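Local structure of chromosome partition protein Smc (Pyrococcus furiosus, 5XNS) at residues 345-350 / 367-372. The protein is probably required for chromosome condensation and partitioning, its terminal segments joining here into an ABC-type ATPase head that binds and hydrolyses ATP. Sequence-based numbering, arbitrary orientation.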
ATOM      1  N   LYS A 345     -17.455 -10.399   1.807  1.00 28.12           N
ATOM      2  CA  LYS A 345     -17.079 -11.375   2.823  1.00 24.54           C
ATOM      3  C   LYS A 345     -15.830 -12.145   2.416  1.00 24.65           C
ATOM      4  O   LYS A 345     -14.919 -12.338   3.228  1.00 23.91           O
ATOM      5  CB  LYS A 345     -18.234 -12.349   3.060  1.00 27.52           C
ATOM      6  CG  LYS A 345     -18.453 -12.760   4.499  1.00 30.97           C
ATOM      7  CD  LYS A 345     -17.233 -13.357   5.133  1.00 40.18           C
ATOM      8  CE  LYS A 345     -17.489 -13.673   6.599  1.00 41.58           C
ATOM      9  NZ  LYS A 345     -16.211 -13.828   7.346  1.00 43.53           N
ATOM     10  N   ARG A 346     -15.787 -12.634   1.172  1.00 24.09           N
ATOM     11  CA  ARG A 346     -14.632 -13.424   0.740  1.00 25.19           C
ATOM     12  C   ARG A 346     -13.349 -12.599   0.772  1.00 23.10           C
ATOM     13  O   ARG A 346     -12.290 -13.101   1.183  1.00 19.70           O
ATOM     14  CB  ARG A 346     -14.863 -13.980  -0.658  1.00 23.70           C
ATOM     15  CG  ARG A 346     -15.881 -15.130  -0.692  1.00 29.54           C
ATOM     16  CD  ARG A 346     -16.144 -15.576  -2.129  1.00 29.20           C
ATOM     17  NE  ARG A 346     -17.502 -16.084  -2.245  1.00 41.41           N
ATOM     18  CZ  ARG A 346     -18.472 -15.473  -2.907  1.00 34.24           C
ATOM     19  NH1 ARG A 346     -18.224 -14.351  -3.550  1.00 34.33           N
ATOM     20  NH2 ARG A 346     -19.681 -16.005  -2.949  1.00 44.78           N
ATOM     21  N   VAL A 347     -13.423 -11.333   0.339  1.00 20.14           N
ATOM     22  CA  VAL A 347     -12.231 -10.487   0.353  1.00 21.69           C
ATOM     23  C   VAL A 347     -11.788 -10.224   1.790  1.00 22.42           C
ATOM     24  O   VAL A 347     -10.595 -10.289   2.115  1.00 21.06           O
ATOM     25  CB  VAL A 347     -12.491  -9.178  -0.411  1.00 24.82           C
ATOM     26  CG1 VAL A 347     -11.278  -8.244  -0.303  1.00 18.29           C
ATOM     27  CG2 VAL A 347     -12.859  -9.463  -1.875  1.00 22.54           C
ATOM     28  N   ALA A 348     -12.742  -9.928   2.674  1.00 26.11           N
ATOM     29  CA  ALA A 348     -12.395  -9.632   4.058  1.00 23.21           C
ATOM     30  C   ALA A 348     -11.759 -10.836   4.738  1.00 25.13           C
ATOM     31  O   ALA A 348     -10.839 -10.683   5.547  1.00 23.27           O
ATOM     32  CB  ALA A 348     -13.635  -9.174   4.823  1.00 23.32           C
ATOM     33  N   ASP A 349     -12.244 -12.046   4.438  1.00 23.97           N
ATOM     34  CA  ASP A 349     -11.603 -13.237   4.982  1.00 23.00           C
ATOM     35  C   ASP A 349     -10.177 -13.379   4.459  1.00 24.02           C
ATOM     36  O   ASP A 349      -9.268 -13.764   5.201  1.00 22.74           O
ATOM     37  CB  ASP A 349     -12.418 -14.487   4.633  1.00 27.23           C
ATOM     38  CG  ASP A 349     -13.734 -14.561   5.390  1.00 32.92           C
ATOM     39  OD1 ASP A 349     -13.956 -13.728   6.301  1.00 33.25           O
ATOM     40  OD2 ASP A 349     -14.544 -15.460   5.083  1.00 38.15           O
ATOM     41  N   LEU A 350      -9.969 -13.090   3.174  1.00 24.27           N
ATOM     42  CA  LEU A 350      -8.620 -13.118   2.623  1.00 24.69           C
ATOM     43  C   LEU A 350      -7.727 -12.069   3.277  1.00 25.65           C
ATOM     44  O   LEU A 350      -6.563 -12.344   3.603  1.00 28.83           O
ATOM     45  CB  LEU A 350      -8.687 -12.898   1.121  1.00 25.58           C
ATOM     46  CG  LEU A 350      -7.342 -12.882   0.409  1.00 29.78           C
ATOM     47  CD1 LEU A 350      -6.599 -14.159   0.691  1.00 28.56           C
ATOM     48  CD2 LEU A 350      -7.595 -12.715  -1.088  1.00 29.65           C
ATOM     49  N   ASP A 367     -20.172  -3.368   6.668  1.00 28.64           N
ATOM     50  CA  ASP A 367     -19.977  -4.014   7.965  1.00 31.02           C
ATOM     51  C   ASP A 367     -19.371  -5.399   7.815  1.00 29.85           C
ATOM     52  O   ASP A 367     -18.670  -5.865   8.722  1.00 27.38           O
ATOM     53  CB  ASP A 367     -21.280  -4.087   8.772  1.00 32.16           C
ATOM     54  CG  ASP A 367     -22.441  -4.715   8.005  1.00 41.90           C
ATOM     55  OD1 ASP A 367     -22.212  -5.449   7.014  1.00 42.44           O
ATOM     56  OD2 ASP A 367     -23.602  -4.492   8.433  1.00 45.06           O
ATOM     57  N   VAL A 368     -19.595  -6.055   6.676  1.00 24.89           N
ATOM     58  CA  VAL A 368     -18.978  -7.364   6.451  1.00 23.88           C
ATOM     59  C   VAL A 368     -17.458  -7.237   6.332  1.00 25.90           C
ATOM     60  O   VAL A 368     -16.707  -8.132   6.751  1.00 28.06           O
ATOM     61  CB  VAL A 368     -19.597  -8.029   5.207  1.00 29.97           C
ATOM     62  CG1 VAL A 368     -18.899  -9.309   4.935  1.00 30.11           C
ATOM     63  CG2 VAL A 368     -21.077  -8.297   5.442  1.00 33.30           C
ATOM     64  N   MET A 369     -16.975  -6.139   5.748  1.00 23.47           N
ATOM     65  CA  MET A 369     -15.530  -5.888   5.736  1.00 24.95           C
ATOM     66  C   MET A 369     -15.042  -5.543   7.143  1.00 26.95           C
ATOM     67  O   MET A 369     -14.044  -6.090   7.635  1.00 25.31           O
ATOM     68  CB  MET A 369     -15.219  -4.756   4.754  1.00 20.35           C
ATOM     69  CG  MET A 369     -13.761  -4.346   4.714  1.00 24.42           C
ATOM     70  SD  MET A 369     -12.728  -5.700   4.123  1.00 28.44           S
ATOM     71  CE  MET A 369     -13.175  -5.690   2.388  1.00 21.78           C
ATOM     72  N   MET A 370     -15.783  -4.661   7.811  1.00 25.67           N
ATOM     73  CA  MET A 370     -15.498  -4.189   9.167  1.00 29.60           C
ATOM     74  C   MET A 370     -15.357  -5.317  10.186  1.00 28.50           C
ATOM     75  O   MET A 370     -14.486  -5.275  11.069  1.00 24.50           O
ATOM     76  CB  MET A 370     -16.663  -3.298   9.584  1.00 29.97           C
ATOM     77  CG  MET A 370     -16.332  -1.936   9.958  1.00 34.68           C
ATOM     78  SD  MET A 370     -17.914  -1.076  10.077  1.00 29.21           S
ATOM     79  CE  MET A 370     -18.064  -0.540   8.390  1.00 28.26           C
ATOM     80  N   ALA A 371     -16.256  -6.305  10.108  1.00 27.48           N
ATOM     81  CA  ALA A 371     -16.360  -7.355  11.119  1.00 29.71           C
ATOM     82  C   ALA A 371     -15.035  -8.063  11.370  1.00 26.86           C
ATOM     83  O   ALA A 371     -14.776  -8.511  12.494  1.00 35.10           O
ATOM     84  CB  ALA A 371     -17.433  -8.372  10.694  1.00 24.50           C
ATOM     85  N   ASN A 372     -14.185  -8.182  10.356  1.00 26.58           N
ATOM     86  CA  ASN A 372     -12.949  -8.957  10.487  1.00 29.23           C
ATOM     87  C   ASN A 372     -11.775  -8.168  11.063  1.00 30.40           C
ATOM     88  O   ASN A 372     -10.686  -8.739  11.223  1.00 31.72           O
ATOM     89  CB  ASN A 372     -12.535  -9.515   9.120  1.00 26.16           C
ATOM     90  CG  ASN A 372     -13.412 -10.672   8.664  1.00 36.25           C
ATOM     91  OD1 ASN A 372     -14.454 -10.961   9.260  1.00 33.04           O
ATOM     92  ND2 ASN A 372     -12.999 -11.326   7.588  1.00 29.98           N
TER
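Asn372 ND2 is gripped by two acceptors of helix 341-354. It gives one N-H to Asp349 OD1 at 2.9 Å and the other to the backbone O of Ala348 at 3.0 Å. The carboxylate and the amide are nearly coplanar, 7° apart, and OD1 receives the bond on its anti lone pair. The carbonyl O of Ala348 lies close to the amide plane of Asn372, but ND2 sits above the plane of that carbonyl, 73° out of it, and uses no lone pair. Lys345 NZ, one turn earlier in the same helix, forms a salt bridge with the same OD1; the modelled distance is very short, so its exact geometry is doubtful.

The apolar part lies beside this polar group. The Lys345 chain bends at its second torsion (chi2 -56°), and its CG meets Val368 CG1 at 3.5 Å, the two side chains crossing at about a right angle. CG1 of Val368 also rests on Lys345 CA. Ala348 CB faces helix 367-370 and touches Met369 SD at 3.7 Å. The methionine is bent at chi2 and chi3, which carries CE on to Val347 CG1. With an alanine in place of Asn372, the Ala348 carbonyl and Asp349 would probably lose this shared donor, and the chain around this residue would be less firmly tied to helix 341-354.

The side chain of Val347 also packs on Leu312 and Leu315 of helix 307-324, and Met369 and Asn372 reach Phe28 of strand 28-32. Asp367 makes a salt bridge to Arg40 of the chain of segregation and condensation protein A. The contact joins the helices before and after strand 359-363, a parallel strand of the mixed sheet in the P-loop ABC-type ATPase head of SMC proteins.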